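Local coordinates for protein probable starch synthase 4, chloroplastic/amyloplastic (Arabidopsis thaliana, PDB 6GNE) that belongs to the starch synthases, plant plastid enzymes of the GT-B glycosyltransferase fold, and holds adenosine-5'-diphosphate and glycans in this model, at residues T402-I414 / W469-F481. Sequence-based numbering, arbitrary orientation.
Sequences TQMIAMRYGSIPI and WMRLVEKVMSIDF. With ADP (adenosine-5'-diphosphate), chain F.
Met407 sits between Val476 and Phe481 where helix 402-408 meets helix 466-477 and the loop after it. Its side chain crosses both partners at about a right angle, with CB packed on Val476 CG1 and 3.6 Å from Phe481 CZ. A bend at chi3 (-76°) curls the methionine tip back, so that CE also reaches Phe481 CZ. SD makes an oblique Met-aromatic contact, 5.2 Å from the ring centroid. Met404 O lies over one face of the phenyl ring and Ile479 CG2 over the opposite one, both offset toward the rim.

Next to this, Gly410 closes helix 402-408 as the C' residue of a Schellman motif. With no side chain there, Met477 lies directly against the backbone, its CG 3.4 Å from Gly410 CA. Farther on, Ile412 reaches from its strand onto the helix, CD1 against both Val476 methyls and near Leu472 CG, and CG1 3.7 Å from Trp469 CZ2.

The Arg408 side is looser and wetter. One water donates to both Arg408 O (2.8 Å) and Met477 O (2.7 Å), bridging the two backbones, while the guanidinium group turns to the carbonyls of Thr266 and Trp269.

At the other end of helix 402-408, Thr402 N makes a weak bond to ADP O1A. Helix 466-477 thus packs on a strand-helix-strand unit of the parallel sheet in the C-terminal, nucleotide-binding, Rossmann-like domain of a GT-B glycosyltransferase.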
loop_
_atom_site.group_PDB
_atom_site.type_symbol
_atom_site.label_atom_id
_atom_site.label_comp_id
_atom_site.label_asym_id
_atom_site.label_seq_id
_atom_site.Cartn_x
_atom_site.Cartn_y
_atom_site.Cartn_z
ATOM N N THR A 402 -1.132 -3.401 -7.493
ATOM C CA THR A 402 -0.813 -4.579 -8.288
ATOM C C THR A 402 -1.299 -4.474 -9.745
ATOM O O THR A 402 -0.638 -4.971 -10.658
ATOM C CB THR A 402 -1.387 -5.817 -7.648
ATOM O OG1 THR A 402 -2.814 -5.678 -7.546
ATOM C CG2 THR A 402 -0.738 -6.071 -6.256
ATOM N N GLN A 403 -2.431 -3.806 -9.954
ATOM C CA GLN A 403 -2.909 -3.565 -11.316
ATOM C C GLN A 403 -1.981 -2.621 -12.100
ATOM O O GLN A 403 -1.829 -2.757 -13.309
ATOM C CB GLN A 403 -4.356 -3.028 -11.328
ATOM C CG GLN A 403 -4.579 -1.516 -11.105
ATOM C CD GLN A 403 -4.601 -1.120 -9.645
ATOM O OE1 GLN A 403 -4.179 -1.885 -8.753
ATOM N NE2 GLN A 403 -5.114 0.077 -9.378
ATOM N N MET A 404 -1.369 -1.665 -11.406
ATOM C CA MET A 404 -0.421 -0.761 -12.027
ATOM C C MET A 404 0.881 -1.504 -12.361
ATOM O O MET A 404 1.407 -1.366 -13.482
ATOM C CB MET A 404 -0.137 0.432 -11.132
ATOM C CG MET A 404 -1.376 1.248 -10.780
ATOM S SD MET A 404 -1.030 2.737 -9.847
ATOM C CE MET A 404 -2.643 3.195 -9.269
ATOM N N ILE A 405 1.354 -2.329 -11.426
ATOM C CA ILE A 405 2.564 -3.111 -11.657
ATOM C C ILE A 405 2.300 -4.084 -12.791
ATOM O O ILE A 405 3.132 -4.194 -13.702
ATOM C CB ILE A 405 3.029 -3.896 -10.396
ATOM C CG1 ILE A 405 3.314 -2.953 -9.201
ATOM C CG2 ILE A 405 4.274 -4.734 -10.684
ATOM C CD1 ILE A 405 3.450 -3.662 -7.878
ATOM N N ALA A 406 1.164 -4.794 -12.762
ATOM C CA ALA A 406 0.846 -5.715 -13.845
ATOM C C ALA A 406 0.923 -5.029 -15.219
ATOM O O ALA A 406 1.601 -5.517 -16.122
ATOM C CB ALA A 406 -0.519 -6.337 -13.640
ATOM N N MET A 407 0.256 -3.890 -15.374
ATOM C CA MET A 407 0.280 -3.185 -16.655
ATOM C C MET A 407 1.690 -2.699 -17.051
ATOM O O MET A 407 2.069 -2.711 -18.221
ATOM C CB MET A 407 -0.681 -2.007 -16.618
ATOM C CG MET A 407 -2.126 -2.447 -16.683
ATOM S SD MET A 407 -3.286 -1.112 -16.899
ATOM C CE MET A 407 -3.321 -0.420 -15.251
ATOM N N ARG A 408 2.471 -2.306 -16.057
ATOM C CA ARG A 408 3.854 -1.929 -16.276
ATOM C C ARG A 408 4.649 -3.097 -16.864
ATOM O O ARG A 408 5.522 -2.871 -17.684
ATOM C CB ARG A 408 4.460 -1.436 -14.951
ATOM C CG ARG A 408 5.944 -1.114 -14.923
ATOM C CD ARG A 408 6.263 0.080 -15.786
ATOM N NE ARG A 408 7.594 0.595 -15.471
ATOM C CZ ARG A 408 8.405 1.250 -16.307
ATOM N NH1 ARG A 408 8.043 1.496 -17.548
ATOM N NH2 ARG A 408 9.588 1.688 -15.872
ATOM N N TYR A 409 4.327 -4.320 -16.448
ATOM C CA TYR A 409 4.965 -5.553 -16.933
ATOM C C TYR A 409 4.168 -6.223 -18.070
ATOM O O TYR A 409 4.405 -7.384 -18.412
ATOM C CB TYR A 409 5.182 -6.534 -15.749
ATOM C CG TYR A 409 6.334 -6.143 -14.858
ATOM C CD1 TYR A 409 6.281 -5.005 -14.080
ATOM C CD2 TYR A 409 7.510 -6.895 -14.815
ATOM C CE1 TYR A 409 7.357 -4.631 -13.270
ATOM C CE2 TYR A 409 8.600 -6.523 -14.010
ATOM C CZ TYR A 409 8.510 -5.391 -13.248
ATOM O OH TYR A 409 9.537 -4.998 -12.449
ATOM N N GLY A 410 3.234 -5.489 -18.659
ATOM C CA GLY A 410 2.479 -5.950 -19.807
ATOM C C GLY A 410 1.344 -6.934 -19.552
ATOM O O GLY A 410 0.770 -7.436 -20.531
ATOM N N SER A 411 1.032 -7.224 -18.279
ATOM C CA SER A 411 -0.047 -8.148 -17.939
ATOM C C SER A 411 -1.345 -7.344 -17.844
ATOM O O SER A 411 -1.394 -6.335 -17.134
ATOM C CB SER A 411 0.267 -8.881 -16.626
ATOM O OG SER A 411 -0.685 -9.886 -16.296
ATOM N N ILE A 412 -2.381 -7.789 -18.542
ATOM C CA ILE A 412 -3.627 -7.013 -18.696
ATOM C C ILE A 412 -4.627 -7.284 -17.591
ATOM O O ILE A 412 -4.970 -8.426 -17.359
ATOM C CB ILE A 412 -4.287 -7.310 -20.039
ATOM C CG1 ILE A 412 -3.295 -6.998 -21.184
ATOM C CG2 ILE A 412 -5.574 -6.515 -20.200
ATOM C CD1 ILE A 412 -2.699 -5.590 -21.160
ATOM N N PRO A 413 -5.084 -6.238 -16.890
ATOM C CA PRO A 413 -5.852 -6.454 -15.685
ATOM C C PRO A 413 -7.314 -6.757 -15.929
ATOM O O PRO A 413 -7.908 -6.297 -16.905
ATOM C CB PRO A 413 -5.725 -5.123 -14.917
ATOM C CG PRO A 413 -5.500 -4.124 -15.965
ATOM C CD PRO A 413 -4.704 -4.824 -17.019
ATOM N N ILE A 414 -7.868 -7.527 -15.012
ATOM C CA ILE A 414 -9.281 -7.775 -14.919
ATOM C C ILE A 414 -9.665 -7.370 -13.495
ATOM O O ILE A 414 -9.234 -8.001 -12.529
ATOM C CB ILE A 414 -9.631 -9.271 -15.146
ATOM C CG1 ILE A 414 -9.034 -9.770 -16.484
ATOM C CG2 ILE A 414 -11.146 -9.503 -15.006
ATOM C CD1 ILE A 414 -9.247 -11.237 -16.730
ATOM N N TRP A 469 -4.017 -8.103 -29.743
ATOM C CA TRP A 469 -3.627 -8.299 -28.369
ATOM C C TRP A 469 -2.259 -7.719 -28.056
ATOM O O TRP A 469 -2.064 -7.113 -26.994
ATOM C CB TRP A 469 -3.642 -9.784 -28.017
ATOM C CG TRP A 469 -3.266 -10.014 -26.605
ATOM C CD1 TRP A 469 -2.030 -10.348 -26.115
ATOM C CD2 TRP A 469 -4.130 -9.889 -25.490
ATOM N NE1 TRP A 469 -2.078 -10.419 -24.752
ATOM C CE2 TRP A 469 -3.361 -10.148 -24.338
ATOM C CE3 TRP A 469 -5.489 -9.590 -25.352
ATOM C CZ2 TRP A 469 -3.917 -10.150 -23.049
ATOM C CZ3 TRP A 469 -6.036 -9.569 -24.078
ATOM C CH2 TRP A 469 -5.244 -9.874 -22.929
ATOM N N MET A 470 -1.311 -7.939 -28.957
ATOM C CA MET A 470 0.065 -7.462 -28.776
ATOM C C MET A 470 0.125 -5.918 -28.744
ATOM O O MET A 470 0.938 -5.339 -28.018
ATOM C CB MET A 470 0.958 -8.029 -29.890
ATOM C CG MET A 470 2.401 -8.269 -29.518
ATOM S SD MET A 470 3.270 -8.955 -30.935
ATOM C CE MET A 470 4.929 -8.263 -30.673
ATOM N N ARG A 471 -0.769 -5.275 -29.500
ATOM C CA ARG A 471 -0.902 -3.823 -29.447
ATOM C C ARG A 471 -1.424 -3.339 -28.119
ATOM O O ARG A 471 -0.991 -2.299 -27.643
ATOM C CB ARG A 471 -1.823 -3.310 -30.555
ATOM C CG ARG A 471 -1.151 -3.089 -31.877
ATOM C CD ARG A 471 -2.074 -2.315 -32.789
ATOM N NE ARG A 471 -2.006 -2.840 -34.144
ATOM C CZ ARG A 471 -2.543 -2.247 -35.211
ATOM N NH1 ARG A 471 -3.212 -1.080 -35.082
ATOM N NH2 ARG A 471 -2.381 -2.810 -36.421
ATOM N N LEU A 472 -2.370 -4.083 -27.551
ATOM C CA LEU A 472 -2.928 -3.763 -26.257
ATOM C C LEU A 472 -1.835 -3.842 -25.175
ATOM O O LEU A 472 -1.760 -2.937 -24.311
ATOM C CB LEU A 472 -4.113 -4.693 -25.918
ATOM C CG LEU A 472 -4.799 -4.443 -24.574
ATOM C CD1 LEU A 472 -5.325 -3.010 -24.434
ATOM C CD2 LEU A 472 -5.949 -5.426 -24.416
ATOM N N VAL A 473 -0.992 -4.890 -25.242
ATOM C CA VAL A 473 0.154 -5.042 -24.347
ATOM C C VAL A 473 1.116 -3.855 -24.492
ATOM O O VAL A 473 1.475 -3.219 -23.487
ATOM C CB VAL A 473 0.922 -6.361 -24.593
ATOM C CG1 VAL A 473 2.192 -6.420 -23.764
ATOM C CG2 VAL A 473 0.074 -7.577 -24.252
ATOM N N GLU A 474 1.510 -3.552 -25.728
ATOM C CA GLU A 474 2.383 -2.393 -26.016
ATOM C C GLU A 474 1.855 -1.069 -25.446
ATOM O O GLU A 474 2.584 -0.277 -24.812
ATOM C CB GLU A 474 2.605 -2.261 -27.518
ATOM C CG GLU A 474 3.543 -3.355 -28.000
ATOM C CD GLU A 474 3.567 -3.570 -29.487
ATOM O OE1 GLU A 474 4.476 -4.305 -29.949
ATOM O OE2 GLU A 474 2.676 -3.014 -30.174
ATOM N N LYS A 475 0.566 -0.863 -25.649
ATOM C CA LYS A 475 -0.071 0.377 -25.250
ATOM C C LYS A 475 -0.067 0.550 -23.745
ATOM O O LYS A 475 0.233 1.629 -23.235
ATOM C CB LYS A 475 -1.510 0.404 -25.772
ATOM C CG LYS A 475 -2.288 1.637 -25.392
ATOM C CD LYS A 475 -3.702 1.507 -25.877
ATOM C CE LYS A 475 -4.614 2.432 -25.100
ATOM N NZ LYS A 475 -5.996 1.980 -25.379
ATOM N N VAL A 476 -0.429 -0.516 -23.057
ATOM C CA VAL A 476 -0.548 -0.554 -21.606
ATOM C C VAL A 476 0.821 -0.391 -20.939
ATOM O O VAL A 476 0.962 0.279 -19.912
ATOM C CB VAL A 476 -1.271 -1.894 -21.251
ATOM C CG1 VAL A 476 -1.030 -2.361 -19.868
ATOM C CG2 VAL A 476 -2.758 -1.730 -21.460
ATOM N N MET A 477 1.837 -0.996 -21.553
ATOM C CA MET A 477 3.223 -0.846 -21.100
ATOM C C MET A 477 3.791 0.582 -21.272
ATOM O O MET A 477 4.753 0.909 -20.602
ATOM C CB MET A 477 4.127 -1.868 -21.781
ATOM C CG MET A 477 3.917 -3.286 -21.263
ATOM S SD MET A 477 5.121 -4.510 -21.868
ATOM C CE MET A 477 6.538 -3.853 -20.970
ATOM N N SER A 478 3.194 1.401 -22.145
ATOM C CA SER A 478 3.550 2.809 -22.373
ATOM C C SER A 478 2.802 3.837 -21.518
ATOM O O SER A 478 3.027 5.027 -21.666
ATOM C CB SER A 478 3.335 3.164 -23.843
ATOM O OG SER A 478 4.058 2.272 -24.661
ATOM N N ILE A 479 1.920 3.390 -20.639
ATOM C CA ILE A 479 1.238 4.307 -19.711
ATOM C C ILE A 479 2.195 4.733 -18.580
ATOM O O ILE A 479 2.992 3.943 -18.101
ATOM C CB ILE A 479 -0.048 3.676 -19.136
ATOM C CG1 ILE A 479 -1.042 3.368 -20.269
ATOM C CG2 ILE A 479 -0.681 4.576 -18.044
ATOM C CD1 ILE A 479 -2.239 2.551 -19.788
ATOM N N ASP A 480 2.134 6.008 -18.198
ATOM C CA ASP A 480 2.957 6.547 -17.110
ATOM C C ASP A 480 2.284 6.199 -15.777
ATOM O O ASP A 480 1.243 6.765 -15.429
ATOM C CB ASP A 480 3.149 8.075 -17.264
ATOM C CG ASP A 480 4.123 8.668 -16.234
ATOM O OD1 ASP A 480 4.584 7.924 -15.354
ATOM O OD2 ASP A 480 4.445 9.890 -16.313
ATOM N N PHE A 481 2.893 5.259 -15.058
ATOM C CA PHE A 481 2.477 4.907 -13.688
ATOM C C PHE A 481 3.378 5.505 -12.623
ATOM O O PHE A 481 3.196 5.244 -11.444
ATOM C CB PHE A 481 2.417 3.386 -13.505
ATOM C CG PHE A 481 1.447 2.716 -14.412
ATOM C CD1 PHE A 481 0.084 2.919 -14.246
ATOM C CD2 PHE A 481 1.890 1.926 -15.471
ATOM C CE1 PHE A 481 -0.835 2.311 -15.089
ATOM C CE2 PHE A 481 0.965 1.330 -16.334
ATOM C CZ PHE A 481 -0.400 1.520 -16.139
HETATM P PB ADP F . -2.676 -3.979 -0.220
HETATM O O1B ADP F . -2.037 -2.712 0.265
HETATM O O2B ADP F . -1.933 -5.254 0.056
HETATM O O3B ADP F . -4.113 -4.070 0.239
HETATM P PA ADP F . -1.786 -2.985 -2.778
HETATM O O1A ADP F . -2.132 -3.388 -4.182
HETATM O O2A ADP F . -1.925 -1.514 -2.485
HETATM O O3A ADP F . -2.717 -3.890 -1.825
HETATM O "O5'" ADP F . -0.283 -3.407 -2.402
HETATM C "C5'" ADP F . 0.175 -4.757 -2.489
HETATM C "C4'" ADP F . 1.704 -4.898 -2.608
HETATM O "O4'" ADP F . 2.138 -6.077 -1.914
HETATM C "C3'" ADP F . 2.179 -5.110 -4.031
HETATM O "O3'" ADP F . 3.518 -4.654 -4.133
HETATM C "C2'" ADP F . 2.166 -6.608 -4.190
HETATM O "O2'" ADP F . 3.041 -7.064 -5.206
HETATM C "C1'" ADP F . 2.645 -7.041 -2.836
HETATM N N9 ADP F . 2.155 -8.375 -2.424
HETATM C C8 ADP F . 0.939 -8.683 -1.957
HETATM N N7 ADP F . 0.874 -9.995 -1.635
HETATM C C5 ADP F . 2.070 -10.546 -1.896
HETATM C C6 ADP F . 2.691 -11.904 -1.795
HETATM N N6 ADP F . 1.964 -12.956 -1.340
HETATM N N1 ADP F . 3.992 -12.029 -2.183
HETATM C C2 ADP F . 4.690 -10.965 -2.656
HETATM N N3 ADP F . 4.179 -9.728 -2.774
HETATM C C4 ADP F . 2.905 -9.467 -2.420
HETATM O O HOH W 1 6.465 -0.772 -19.296
#